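Local coordinates for uncharacterized protein (Thermus thermophilus HB8, PDB 6SCE) that is a CRISPR defence DNA nuclease that is activated by cyclic oligoadenylate, the second messenger of Type III systems, which its CARF domains probably bind, at residues P16-L19 with G20-V24; S210-S213 with G214-K217; H239-E242 with R243-F247; A307-H311 with A312-E316; G389-L392 with A393-D396. One frame throughout, in Å; residues are numbered along the deposited sequence.

Interaction 1. Residues P16-L19 with G20-V24. With nucleotides of chain B.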
loop_
_atom_site.group_PDB
_atom_site.type_symbol
_atom_site.label_atom_id
_atom_site.label_comp_id
_atom_site.label_asym_id
_atom_site.label_seq_id
_atom_site.Cartn_x
_atom_site.Cartn_y
_atom_site.Cartn_z
ATOM N N PRO A 16 -13.410 -9.460 6.784
ATOM C CA PRO A 16 -13.322 -9.297 8.244
ATOM C C PRO A 16 -14.659 -8.963 8.886
ATOM O O PRO A 16 -14.874 -9.306 10.029
ATOM C CB PRO A 16 -12.336 -8.140 8.435
ATOM C CG PRO A 16 -12.303 -7.443 7.110
ATOM C CD PRO A 16 -12.532 -8.514 6.068
ATOM N N ALA A 17 -15.552 -8.317 8.134
ATOM C CA ALA A 17 -16.906 -8.010 8.630
ATOM C C ALA A 17 -17.699 -9.309 8.812
ATOM O O ALA A 17 -18.412 -9.509 9.815
ATOM C CB ALA A 17 -17.618 -7.088 7.650
ATOM N N TYR A 18 -17.577 -10.183 7.825
ATOM C CA TYR A 18 -18.225 -11.495 7.891
ATOM C C TYR A 18 -17.631 -12.360 8.985
ATOM O O TYR A 18 -18.376 -12.946 9.799
ATOM C CB TYR A 18 -18.194 -12.186 6.538
ATOM C CG TYR A 18 -18.819 -13.551 6.549
ATOM C CD1 TYR A 18 -20.102 -13.753 7.058
ATOM C CD2 TYR A 18 -18.139 -14.643 6.034
ATOM C CE1 TYR A 18 -20.684 -15.017 7.049
ATOM C CE2 TYR A 18 -18.714 -15.899 6.021
ATOM C CZ TYR A 18 -19.983 -16.082 6.542
ATOM O OH TYR A 18 -20.540 -17.356 6.525
ATOM N N LEU A 19 -16.313 -12.397 9.082
ATOM C CA LEU A 19 -15.686 -13.116 10.150
ATOM C C LEU A 19 -16.181 -12.664 11.528
ATOM O O LEU A 19 -16.472 -13.511 12.401
ATOM C CB LEU A 19 -14.161 -12.993 10.042
ATOM C CG LEU A 19 -13.341 -13.687 11.108
ATOM C CD1 LEU A 19 -13.628 -15.184 11.139
ATOM C CD2 LEU A 19 -11.854 -13.422 10.870
ATOM N N GLY A 20 -16.310 -11.339 11.740
ATOM C CA GLY A 20 -16.781 -10.825 13.019
ATOM C C GLY A 20 -18.204 -11.263 13.316
ATOM O O GLY A 20 -18.512 -11.620 14.463
ATOM N N LEU A 21 -19.049 -11.323 12.287
ATOM C CA LEU A 21 -20.407 -11.846 12.438
ATOM C C LEU A 21 -20.384 -13.324 12.881
ATOM O O LEU A 21 -21.109 -13.703 13.808
ATOM C CB LEU A 21 -21.224 -11.663 11.167
ATOM C CG LEU A 21 -22.674 -12.133 11.250
ATOM C CD1 LEU A 21 -23.478 -11.505 12.391
ATOM C CD2 LEU A 21 -23.382 -11.920 9.924
ATOM N N LYS A 22 -19.506 -14.131 12.278
ATOM C CA LYS A 22 -19.394 -15.556 12.661
ATOM C C LYS A 22 -18.975 -15.660 14.119
ATOM O O LYS A 22 -19.463 -16.528 14.836
ATOM C CB LYS A 22 -18.427 -16.316 11.738
ATOM C CG LYS A 22 -18.912 -16.384 10.300
ATOM C CD LYS A 22 -17.941 -17.183 9.433
ATOM C CE LYS A 22 -18.085 -18.690 9.642
ATOM N NZ LYS A 22 -16.930 -19.429 9.054
ATOM N N VAL A 23 -18.090 -14.773 14.569
ATOM C CA VAL A 23 -17.656 -14.760 15.956
ATOM C C VAL A 23 -18.834 -14.471 16.893
ATOM O O VAL A 23 -19.060 -15.203 17.889
ATOM C CB VAL A 23 -16.547 -13.721 16.182
ATOM C CG1 VAL A 23 -16.241 -13.507 17.661
ATOM C CG2 VAL A 23 -15.299 -14.079 15.410
ATOM N N VAL A 24 -19.603 -13.441 16.569
ATOM C CA VAL A 24 -20.757 -13.077 17.392
ATOM C C VAL A 24 -21.780 -14.224 17.443
ATOM O O VAL A 24 -22.273 -14.609 18.521
ATOM C CB VAL A 24 -21.435 -11.809 16.858
ATOM C CG1 VAL A 24 -22.666 -11.474 17.697
ATOM C CG2 VAL A 24 -20.462 -10.640 16.928
ATOM P P A B 2 -11.010 -2.841 4.945
ATOM O OP1 A B 2 -10.994 -3.278 3.515
ATOM O OP2 A B 2 -12.263 -2.888 5.780
ATOM O "O5'" A B 2 -9.897 -3.707 5.709
ATOM C "C5'" A B 2 -9.863 -3.662 7.154
ATOM C "C4'" A B 2 -8.783 -4.587 7.656
ATOM O "O4'" A B 2 -9.164 -5.954 7.344
ATOM C "C3'" A B 2 -7.395 -4.377 7.065
ATOM O "O3'" A B 2 -6.383 -4.501 8.062
ATOM C "C2'" A B 2 -7.266 -5.527 6.069
ATOM O "O2'" A B 2 -5.928 -5.938 5.892
ATOM C "C1'" A B 2 -8.069 -6.615 6.767
ATOM N N9 A B 2 -8.533 -7.685 5.905
ATOM C C8 A B 2 -8.681 -7.657 4.537
ATOM N N7 A B 2 -9.059 -8.812 4.051
ATOM C C5 A B 2 -9.147 -9.652 5.151
ATOM C C6 A B 2 -9.486 -11.012 5.285
ATOM N N6 A B 2 -9.736 -11.818 4.256
ATOM N N1 A B 2 -9.516 -11.521 6.541
ATOM C C2 A B 2 -9.161 -10.725 7.558
ATOM N N3 A B 2 -8.812 -9.438 7.552
ATOM C C4 A B 2 -8.819 -8.961 6.300
#

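Interaction 2. Residues S210-S213 with G214-K217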
loop_
_atom_site.group_PDB
_atom_site.type_symbol
_atom_site.label_atom_id
_atom_site.label_comp_id
_atom_site.label_asym_id
_atom_site.label_seq_id
_atom_site.Cartn_x
_atom_site.Cartn_y
_atom_site.Cartn_z
ATOM N N SER A 210 5.069 -9.166 -11.567
ATOM C CA SER A 210 4.299 -7.994 -11.191
ATOM C C SER A 210 2.830 -8.223 -11.413
ATOM O O SER A 210 1.987 -7.878 -10.552
ATOM C CB SER A 210 4.791 -6.732 -11.941
ATOM O OG SER A 210 4.554 -6.785 -13.320
ATOM N N ALA A 211 2.487 -8.834 -12.542
ATOM C CA ALA A 211 1.093 -9.103 -12.833
ATOM C C ALA A 211 0.469 -10.078 -11.814
ATOM O O ALA A 211 -0.711 -9.964 -11.488
ATOM C CB ALA A 211 0.931 -9.617 -14.249
ATOM N N PHE A 212 1.268 -11.026 -11.325
ATOM C CA PHE A 212 0.796 -12.027 -10.379
ATOM C C PHE A 212 0.432 -11.382 -9.039
ATOM O O PHE A 212 -0.531 -11.764 -8.410
ATOM C CB PHE A 212 1.872 -13.100 -10.157
ATOM C CG PHE A 212 1.369 -14.318 -9.473
ATOM C CD1 PHE A 212 0.577 -15.222 -10.154
ATOM C CD2 PHE A 212 1.637 -14.532 -8.127
ATOM C CE1 PHE A 212 0.109 -16.360 -9.539
ATOM C CE2 PHE A 212 1.149 -15.658 -7.496
ATOM C CZ PHE A 212 0.379 -16.571 -8.198
ATOM N N SER A 213 1.232 -10.423 -8.615
ATOM C CA SER A 213 0.953 -9.682 -7.420
ATOM C C SER A 213 -0.353 -8.872 -7.534
ATOM O O SER A 213 -1.212 -8.925 -6.659
ATOM C CB SER A 213 2.109 -8.777 -7.089
ATOM O OG SER A 213 1.649 -7.818 -6.171
ATOM N N GLY A 214 -0.532 -8.155 -8.625
ATOM C CA GLY A 214 -1.792 -7.424 -8.845
ATOM C C GLY A 214 -2.985 -8.367 -8.910
ATOM O O GLY A 214 -4.070 -8.081 -8.368
ATOM N N GLU A 215 -2.784 -9.520 -9.529
ATOM C CA GLU A 215 -3.830 -10.518 -9.654
ATOM C C GLU A 215 -4.273 -11.068 -8.298
ATOM O O GLU A 215 -5.475 -11.267 -8.048
ATOM C CB GLU A 215 -3.313 -11.641 -10.531
ATOM C CG GLU A 215 -4.320 -12.639 -10.971
ATOM C CD GLU A 215 -3.731 -13.651 -11.934
ATOM O OE1 GLU A 215 -2.549 -14.081 -11.766
ATOM O OE2 GLU A 215 -4.489 -14.065 -12.822
ATOM N N ALA A 216 -3.300 -11.334 -7.429
ATOM C CA ALA A 216 -3.566 -11.814 -6.063
ATOM C C ALA A 216 -4.425 -10.798 -5.330
ATOM O O ALA A 216 -5.373 -11.163 -4.626
ATOM C CB ALA A 216 -2.253 -12.023 -5.299
ATOM N N LYS A 217 -4.109 -9.527 -5.506
ATOM C CA LYS A 217 -4.832 -8.465 -4.757
ATOM C C LYS A 217 -6.245 -8.292 -5.282
ATOM O O LYS A 217 -7.185 -8.098 -4.491
ATOM C CB LYS A 217 -4.069 -7.141 -4.788
ATOM C CG LYS A 217 -2.735 -7.106 -4.026
ATOM C CD LYS A 217 -2.664 -7.944 -2.744
ATOM C CE LYS A 217 -1.316 -7.742 -2.042
ATOM N NZ LYS A 217 -1.226 -8.585 -0.826
#

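Interaction 3. Residues H239-E242 with R243-F247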
loop_
_atom_site.group_PDB
_atom_site.type_symbol
_atom_site.label_atom_id
_atom_site.label_comp_id
_atom_site.label_asym_id
_atom_site.label_seq_id
_atom_site.Cartn_x
_atom_site.Cartn_y
_atom_site.Cartn_z
ATOM N N HIS A 239 24.730 -21.508 -15.891
ATOM C CA HIS A 239 26.121 -21.396 -15.415
ATOM C C HIS A 239 26.076 -20.909 -13.965
ATOM O O HIS A 239 25.221 -20.090 -13.613
ATOM C CB HIS A 239 26.843 -20.406 -16.329
ATOM C CG HIS A 239 28.295 -20.181 -16.017
ATOM N ND1 HIS A 239 28.715 -19.403 -14.966
ATOM C CD2 HIS A 239 29.418 -20.577 -16.667
ATOM C CE1 HIS A 239 30.035 -19.328 -14.976
ATOM N NE2 HIS A 239 30.483 -20.016 -16.007
ATOM N N PRO A 240 26.995 -21.397 -13.097
ATOM C CA PRO A 240 26.979 -20.989 -11.679
ATOM C C PRO A 240 26.950 -19.497 -11.398
ATOM O O PRO A 240 26.311 -19.068 -10.432
ATOM C CB PRO A 240 28.258 -21.612 -11.100
ATOM C CG PRO A 240 28.594 -22.722 -12.033
ATOM C CD PRO A 240 28.072 -22.365 -13.388
ATOM N N LYS A 241 27.636 -18.707 -12.206
ATOM C CA LYS A 241 27.656 -17.274 -12.027
ATOM C C LYS A 241 26.314 -16.657 -12.467
ATOM O O LYS A 241 25.704 -15.869 -11.733
ATOM C CB LYS A 241 28.788 -16.649 -12.826
ATOM C CG LYS A 241 28.873 -15.130 -12.688
ATOM C CD LYS A 241 29.135 -14.752 -11.234
ATOM C CE LYS A 241 29.695 -13.355 -11.071
ATOM N NZ LYS A 241 28.592 -12.364 -11.019
ATOM N N GLU A 242 25.882 -17.025 -13.659
ATOM C CA GLU A 242 24.582 -16.573 -14.179
ATOM C C GLU A 242 23.433 -17.000 -13.237
ATOM O O GLU A 242 22.465 -16.260 -13.046
ATOM C CB GLU A 242 24.371 -17.126 -15.574
ATOM C CG GLU A 242 23.028 -16.756 -16.212
ATOM C CD GLU A 242 22.852 -15.268 -16.439
ATOM O OE1 GLU A 242 23.772 -14.463 -16.188
ATOM O OE2 GLU A 242 21.754 -14.889 -16.882
ATOM N N ARG A 243 23.547 -18.180 -12.648
ATOM C CA ARG A 243 22.582 -18.658 -11.679
ATOM C C ARG A 243 22.391 -17.672 -10.523
ATOM O O ARG A 243 21.240 -17.352 -10.151
ATOM C CB ARG A 243 22.972 -20.028 -11.159
ATOM C CG ARG A 243 22.024 -20.609 -10.139
ATOM C CD ARG A 243 22.411 -22.022 -9.775
ATOM N NE ARG A 243 21.514 -22.547 -8.746
ATOM C CZ ARG A 243 21.283 -23.836 -8.523
ATOM N NH1 ARG A 243 21.880 -24.783 -9.256
ATOM N NH2 ARG A 243 20.444 -24.185 -7.563
ATOM N N GLU A 244 23.499 -17.163 -9.975
ATOM C CA GLU A 244 23.429 -16.179 -8.914
ATOM C C GLU A 244 22.771 -14.893 -9.422
ATOM O O GLU A 244 22.018 -14.266 -8.675
ATOM C CB GLU A 244 24.820 -15.787 -8.379
ATOM C CG GLU A 244 25.638 -16.891 -7.725
ATOM C CD GLU A 244 27.063 -16.401 -7.331
ATOM O OE1 GLU A 244 27.512 -15.305 -7.785
ATOM O OE2 GLU A 244 27.737 -17.121 -6.567
ATOM N N ASN A 245 23.093 -14.487 -10.644
ATOM C CA ASN A 245 22.532 -13.260 -11.211
ATOM C C ASN A 245 21.008 -13.396 -11.415
ATOM O O ASN A 245 20.251 -12.474 -11.098
ATOM C CB ASN A 245 23.166 -12.929 -12.550
ATOM C CG ASN A 245 24.631 -12.531 -12.423
ATOM O OD1 ASN A 245 25.131 -12.343 -11.328
ATOM N ND2 ASN A 245 25.301 -12.383 -13.550
ATOM N N VAL A 246 20.596 -14.534 -11.965
ATOM C CA VAL A 246 19.181 -14.798 -12.264
ATOM C C VAL A 246 18.370 -14.784 -10.992
ATOM O O VAL A 246 17.327 -14.111 -10.916
ATOM C CB VAL A 246 18.987 -16.131 -12.980
ATOM C CG1 VAL A 246 17.498 -16.493 -13.046
ATOM C CG2 VAL A 246 19.570 -16.066 -14.384
ATOM N N PHE A 247 18.862 -15.498 -9.983
ATOM C CA PHE A 247 18.192 -15.587 -8.712
ATOM C C PHE A 247 18.064 -14.249 -7.990
ATOM O O PHE A 247 17.006 -13.946 -7.382
ATOM C CB PHE A 247 18.905 -16.564 -7.795
ATOM C CG PHE A 247 18.136 -16.870 -6.565
ATOM C CD1 PHE A 247 16.847 -17.381 -6.661
ATOM C CD2 PHE A 247 18.667 -16.617 -5.307
ATOM C CE1 PHE A 247 16.109 -17.651 -5.522
ATOM C CE2 PHE A 247 17.927 -16.884 -4.155
ATOM C CZ PHE A 247 16.650 -17.400 -4.264
HETATM O O HOH W 1 23.163 -11.970 -15.975
#

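Interaction 4. Residues A307-H311 with A312-E316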
loop_
_atom_site.group_PDB
_atom_site.type_symbol
_atom_site.label_atom_id
_atom_site.label_comp_id
_atom_site.label_asym_id
_atom_site.label_seq_id
_atom_site.Cartn_x
_atom_site.Cartn_y
_atom_site.Cartn_z
ATOM N N ALA A 307 4.488 12.126 6.012
ATOM C CA ALA A 307 3.670 13.258 6.408
ATOM C C ALA A 307 3.867 13.567 7.863
ATOM O O ALA A 307 3.989 14.730 8.246
ATOM C CB ALA A 307 2.198 12.993 6.116
ATOM N N ALA A 308 3.903 12.529 8.688
ATOM C CA ALA A 308 4.103 12.712 10.123
ATOM C C ALA A 308 5.448 13.372 10.432
ATOM O O ALA A 308 5.548 14.203 11.342
ATOM C CB ALA A 308 3.978 11.390 10.848
ATOM N N TYR A 309 6.477 12.960 9.708
ATOM C CA TYR A 309 7.794 13.590 9.813
ATOM C C TYR A 309 7.720 15.092 9.431
ATOM O O TYR A 309 8.247 15.933 10.145
ATOM C CB TYR A 309 8.786 12.852 8.919
ATOM C CG TYR A 309 10.032 13.645 8.664
ATOM C CD1 TYR A 309 10.953 13.833 9.673
ATOM C CD2 TYR A 309 10.248 14.263 7.440
ATOM C CE1 TYR A 309 12.085 14.598 9.460
ATOM C CE2 TYR A 309 11.385 15.017 7.209
ATOM C CZ TYR A 309 12.292 15.183 8.237
ATOM O OH TYR A 309 13.421 15.932 8.050
ATOM N N LEU A 310 7.059 15.417 8.326
ATOM C CA LEU A 310 6.970 16.812 7.887
ATOM C C LEU A 310 6.209 17.654 8.913
ATOM O O LEU A 310 6.611 18.774 9.232
ATOM C CB LEU A 310 6.311 16.930 6.526
ATOM C CG LEU A 310 7.058 16.293 5.361
ATOM C CD1 LEU A 310 6.241 16.454 4.099
ATOM C CD2 LEU A 310 8.444 16.886 5.219
ATOM N N HIS A 311 5.138 17.089 9.459
ATOM C CA HIS A 311 4.320 17.799 10.456
ATOM C C HIS A 311 5.033 17.965 11.801
ATOM O O HIS A 311 5.084 19.079 12.359
ATOM C CB HIS A 311 2.998 17.061 10.617
ATOM C CG HIS A 311 2.150 17.545 11.747
ATOM N ND1 HIS A 311 1.500 18.762 11.724
ATOM C CD2 HIS A 311 1.839 16.971 12.932
ATOM C CE1 HIS A 311 0.809 18.902 12.842
ATOM N NE2 HIS A 311 1.001 17.835 13.594
ATOM N N ALA A 312 5.585 16.879 12.326
ATOM C CA ALA A 312 6.052 16.869 13.715
ATOM C C ALA A 312 7.454 17.450 13.874
ATOM O O ALA A 312 7.757 17.966 14.931
ATOM C CB ALA A 312 6.053 15.474 14.276
ATOM N N GLY A 313 8.294 17.329 12.844
ATOM C CA GLY A 313 9.706 17.735 12.938
ATOM C C GLY A 313 10.374 17.178 14.185
ATOM O O GLY A 313 10.879 17.922 15.011
ATOM N N PRO A 314 10.342 15.847 14.356
ATOM C CA PRO A 314 10.821 15.269 15.583
ATOM C C PRO A 314 12.341 15.281 15.744
ATOM O O PRO A 314 13.069 15.237 14.745
ATOM C CB PRO A 314 10.352 13.813 15.464
ATOM C CG PRO A 314 10.415 13.547 14.005
ATOM C CD PRO A 314 9.935 14.816 13.387
ATOM N N ARG A 315 12.771 15.315 17.004
ATOM C CA ARG A 315 14.163 15.089 17.358
ATOM C C ARG A 315 14.395 13.617 17.726
ATOM O O ARG A 315 15.504 13.124 17.604
ATOM C CB ARG A 315 14.589 16.029 18.495
ATOM C CG ARG A 315 14.517 17.510 18.129
ATOM C CD ARG A 315 15.280 18.378 19.129
ATOM N NE ARG A 315 15.541 19.739 18.659
ATOM C CZ ARG A 315 14.718 20.769 18.831
ATOM N NH1 ARG A 315 13.564 20.604 19.454
ATOM N NH2 ARG A 315 15.056 21.972 18.376
ATOM N N GLU A 316 13.346 12.922 18.178
ATOM C CA GLU A 316 13.402 11.487 18.454
ATOM C C GLU A 316 12.149 10.814 17.873
ATOM O O GLU A 316 11.046 11.362 17.950
ATOM C CB GLU A 316 13.465 11.184 19.958
ATOM C CG GLU A 316 14.618 11.858 20.688
ATOM C CD GLU A 316 14.967 11.220 22.016
ATOM O OE1 GLU A 316 14.932 9.979 22.153
ATOM O OE2 GLU A 316 15.313 11.976 22.936
#

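Interaction 5. Residues G389-L392 with A393-D396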
loop_
_atom_site.group_PDB
_atom_site.type_symbol
_atom_site.label_atom_id
_atom_site.label_comp_id
_atom_site.label_asym_id
_atom_site.label_seq_id
_atom_site.Cartn_x
_atom_site.Cartn_y
_atom_site.Cartn_z
ATOM N N GLY A 389 -3.222 -0.043 19.895
ATOM C CA GLY A 389 -2.224 -0.144 20.949
ATOM C C GLY A 389 -1.488 1.136 21.189
ATOM O O GLY A 389 -1.234 1.556 22.337
ATOM N N LEU A 390 -1.152 1.790 20.085
ATOM C CA LEU A 390 -0.487 3.063 20.182
ATOM C C LEU A 390 -1.438 4.079 20.784
ATOM O O LEU A 390 -1.049 4.834 21.650
ATOM C CB LEU A 390 0.025 3.525 18.812
ATOM C CG LEU A 390 0.472 4.991 18.673
ATOM C CD1 LEU A 390 1.460 5.390 19.729
ATOM C CD2 LEU A 390 1.134 5.162 17.320
ATOM N N TYR A 391 -2.679 4.120 20.320
ATOM C CA TYR A 391 -3.639 5.065 20.867
ATOM C C TYR A 391 -3.809 4.860 22.386
ATOM O O TYR A 391 -3.891 5.824 23.133
ATOM C CB TYR A 391 -4.994 4.910 20.174
ATOM C CG TYR A 391 -6.097 5.614 20.906
ATOM C CD1 TYR A 391 -6.185 6.994 20.902
ATOM C CD2 TYR A 391 -7.075 4.893 21.575
ATOM C CE1 TYR A 391 -7.209 7.652 21.582
ATOM C CE2 TYR A 391 -8.099 5.538 22.254
ATOM C CZ TYR A 391 -8.162 6.913 22.253
ATOM O OH TYR A 391 -9.212 7.532 22.930
ATOM N N LEU A 392 -3.812 3.609 22.828
ATOM C CA LEU A 392 -4.045 3.292 24.245
ATOM C C LEU A 392 -2.844 3.638 25.129
ATOM O O LEU A 392 -2.987 3.741 26.358
ATOM C CB LEU A 392 -4.445 1.815 24.408
ATOM C CG LEU A 392 -5.850 1.500 23.882
ATOM C CD1 LEU A 392 -6.084 0.016 23.776
ATOM C CD2 LEU A 392 -6.941 2.140 24.729
ATOM N N ALA A 393 -1.688 3.814 24.514
ATOM C CA ALA A 393 -0.496 4.309 25.203
ATOM C C ALA A 393 -0.558 5.798 25.482
ATOM O O ALA A 393 0.201 6.304 26.298
ATOM C CB ALA A 393 0.741 4.025 24.383
ATOM N N LEU A 394 -1.416 6.516 24.757
ATOM C CA LEU A 394 -1.443 7.961 24.848
ATOM C C LEU A 394 -2.079 8.411 26.163
ATOM O O LEU A 394 -2.769 7.646 26.815
ATOM C CB LEU A 394 -2.175 8.577 23.676
ATOM C CG LEU A 394 -1.554 8.160 22.328
ATOM C CD1 LEU A 394 -2.298 8.893 21.233
ATOM C CD2 LEU A 394 -0.046 8.392 22.198
ATOM N N ARG A 395 -1.766 9.639 26.550
ATOM C CA ARG A 395 -2.380 10.284 27.702
ATOM C C ARG A 395 -2.681 11.718 27.305
ATOM O O ARG A 395 -2.114 12.229 26.329
ATOM C CB ARG A 395 -1.419 10.298 28.909
ATOM C CG ARG A 395 -0.920 8.932 29.354
ATOM C CD ARG A 395 -1.990 8.070 29.996
ATOM N NE ARG A 395 -1.409 6.793 30.451
ATOM C CZ ARG A 395 -1.397 5.635 29.769
ATOM N NH1 ARG A 395 -1.956 5.512 28.565
ATOM N NH2 ARG A 395 -0.825 4.569 30.312
ATOM N N ASP A 396 -3.562 12.362 28.070
ATOM C CA ASP A 396 -3.924 13.765 27.829
ATOM C C ASP A 396 -2.661 14.598 27.591
ATOM O O ASP A 396 -1.701 14.493 28.343
ATOM C CB ASP A 396 -4.716 14.341 29.022
ATOM C CG ASP A 396 -6.101 13.737 29.169
ATOM O OD1 ASP A 396 -6.602 13.074 28.228
ATOM O OD2 ASP A 396 -6.713 13.944 30.239
HETATM O O HOH W 2 -5.524 6.756 25.008
#

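Interaction 1. Residues P16-L19 with G20-V24
Tyr18 and Lys22 meet one turn apart on helix 15-28, the crossover helix between strands 5-10 and 33-38 in a beta-alpha-beta unit consistent with a Rossmann-like CARF domain. The methylene CD of Lys22 lies over one face of the phenol ring in a CH-pi contact, 4.0 Å from CD to the centroid of the Tyr18 ring and displaced toward CZ and CE2. The lysine gets there by running CG along the ring first, CG at 3.9 Å from Tyr18 CZ, and then bending at chi3 (77°). Beneath these side chains the helix ladder is regular: Lys22 N gives its hydrogen to Tyr18 O at 3.0 Å, and Val23 N does the same to Leu19 O. Val23 also brings CG2 within 3.3 Å of Leu19 O.

Further out, Lys22 NZ bonds to Glu136 O and also makes a salt bridge to Glu142 OE1, while Tyr18 OH bonds to Glu142 OE2, which should hold the ring and the lysine chain in step. Ala17 and Leu21 pack inward on strand 5-10 and helix 44-59. At the N-terminal end of the helix Pro16 meets the bound nucleotide, consistent with a place in the cyclic oligoadenylate pocket: Pro16 CD sits 3.7 Å from C5 of the adenine of A2 of chain B, while Pro16 CG comes within 3.5 Å of the sugar O4' of that nucleotide.

Interaction 2. Residues S210-S213 with G214-K217
Gly214 meets the preceding turn through its backbone: its N-H points almost straight at Ser210 O, 3.2 Å between Gly214 N and Ser210 O with an angle of 171° at the hydrogen. The neighbouring hydroxyl of Ser213 is occupied away from this turn, hydrogen-bonded to Tyr257 O and to Arg576 NH2.

Glu215 comes next. Its N bonds to Ala211 O at 2.9 Å, and its side chain runs out extended until OE1 stands 3.7 Å from Phe212 CD1, an oblique approach in which ring and carboxylate planes are nearly perpendicular (87°). Trp190 serves both groups: its ring stacks with that of Phe212 and its NE1 hydrogen-bonds to Glu215 OE1. Trp192 adds an edge-to-face contact to Phe212, and these tryptophans belong to strand 187-192. That strand, helix 206-220 and the parallel strand 225-229 form a beta-alpha-beta unit, and the two segments are consecutive turns of its crossover helix.

Ala216 turns its methyl toward the preceding turn, CB 3.5 Å from Ser213 O, and also rests on Pro226 of strand 225-229. Its N bonds to Phe212 O at 3.0 Å. Lys217 closes the run with its N bonded to Ser213 O at 3.2 Å and its CG 3.5 Å from that same Ser213 O. A chi2 of -34°, away from a staggered value, bends its chain, and NZ hydrogen-bonds to two backbone acceptors, Cys224 O and Gln222 O, while its side chain touches Arg576 of helix 561-579.

Interaction 3. Residues H239-E242 with R243-F247
Glu242 and Asn245 stand across each other at about a right angle in the first turns of helix 240-257, a helix start capped by His239. The carboxylate and amide planes are 81° apart, and a water spans the two groups: it donates to Glu242 OE1 at 2.6 Å and accepts from Asn245 ND2 at a longer 3.3 Å. The amide thus uses its N-H on the glutamate side, while its oxygen is approached by Lys241, whose NZ reaches Asn245 OD1 in a weak hydrogen bond of 3.5 Å. Lys241 crosses Asn245 and Glu244 obliquely. Its ammonium stays beyond salt-bridge range of Glu244, with NZ 4.5 Å from Glu244 OE1, so any attraction is probably loose on this solvent-facing surface.

Glu242 leans the other way with its second oxygen. The bend at chi2 (64°) turns the chain along the helix toward Val246, bringing OE2 to 3.5 Å from Val246 CG2, and from there OE2 makes a salt bridge with Arg249, two turns on from Glu242. The buried Val246 and the side chain of Arg243 touch Leu235 of helix 232-236.

His239, the N-cap residue, is bonded twice to the first turn. Its carbonyl takes the hydrogen of Arg243 N, 2.7 Å from His239 O, and its ring nitrogen accepts from a first-turn amide: ND1 lies 3.0 Å from Lys241 N, the donor 19° out of the imidazole plane, while Pro240 CD lies over one face of the ring, displaced toward the rim.

Interaction 4. Residues A307-H311 with A312-E316
The Tyr309 ring is met obliquely by Pro314, whose CD comes to 4.0 Å from Tyr309 CD1, the two side chains crossing at about a right angle. Phe335 also meets this tyrosine edge-to-face. CG of His311 lies anti to the backbone N (chi1 171°), beside the carbonyl carbon, which leaves CG 3.5 Å from Ala312 N, an oblique approach to the imidazole; His376 meets the same ring with its plane at about 90°.

The chain leaves helix 303-312 here. Ala312 N still bonds to Ala308 O at 2.9 Å and Gly313 N to Tyr309 O at 3.0 Å, but Gly313 itself turns to positive phi (49°), and this glycine at the C' position ends the helix. Pro314 follows, and having no N-H it cannot carry the helix ladder further. Instead its CD rests 3.8 Å from Tyr309 O, the acceptor already used by Gly313. The chain then runs into strand 316-321, in the parallel part of a sheet consistent with a second Rossmann-like CARF domain.

On the inner side Ala308 and Pro314 both pack on Leu294 of strand 293-297. Ala312 lies on His376 of strand 375-378, with its CB also 3.2 Å from Ala308 O.

Interaction 5. Residues G389-L392 with A393-D396
Helix 384-393 connects the neighbouring parallel strands 375-378 and 399-404, in what is consistent with a Rossmann-like CARF domain; its C-terminal end and the turn beyond are held here by backbone acceptors of Gly389 to Leu392 and by the guanidinium of Arg395. Ala393 N divides its hydrogen between two carbonyls, weakly in each case: 3.2 Å to Gly389 O and 3.1 Å to Leu390 O. Leu394 N then bonds three residues back, 3.0 Å to Tyr391 O, with the donor well above the carbonyl plane. A water also donates to Tyr391 O at 2.7 Å and sits over the centre of the Tyr391 ring.

Arg395 folds back through a bend at chi2 (-70°). Its NH1 grips two carbonyls, at 3.0 Å to Leu392 O and 2.9 Å to Leu394 O, both lying near the guanidinium plane, so the side chain braces the turn that it follows. Leu394 splits its methyls over the last turn: CD2 is 4.2 Å from Leu390 CD1 and CD1 is 4.3 Å from Tyr391 CD1.

Around this end, Leu390 packs on Leu295 and Leu297 of strand 293-297 and, with Ala393, on Leu361 of helix 354-370. That same helix supplies Glu366, the salt-bridge partner of Arg395 NE.

Overall arrangement
Followed from the N terminus, the five contacts come strictly in series. Each joins adjoining residues, so none closes a long loop, and none nests in or crosses another. Interaction 1 belongs to the first, probably Rossmann-like, sheet and reaches the bound nucleotide. Interactions 2 and 3, with centres 26 Å apart, lie along the next part of the chain: one on the crossover helix beside strand 187-192, the other at the outlying start of helix 240-257. Interactions 4 and 5 end two helices of what is apparently a second Rossmann-like domain, about 18 Å apart between centres, and both pack on strand 293-297. Interaction 2 additionally links its helix to helix 561-579, far along the chain.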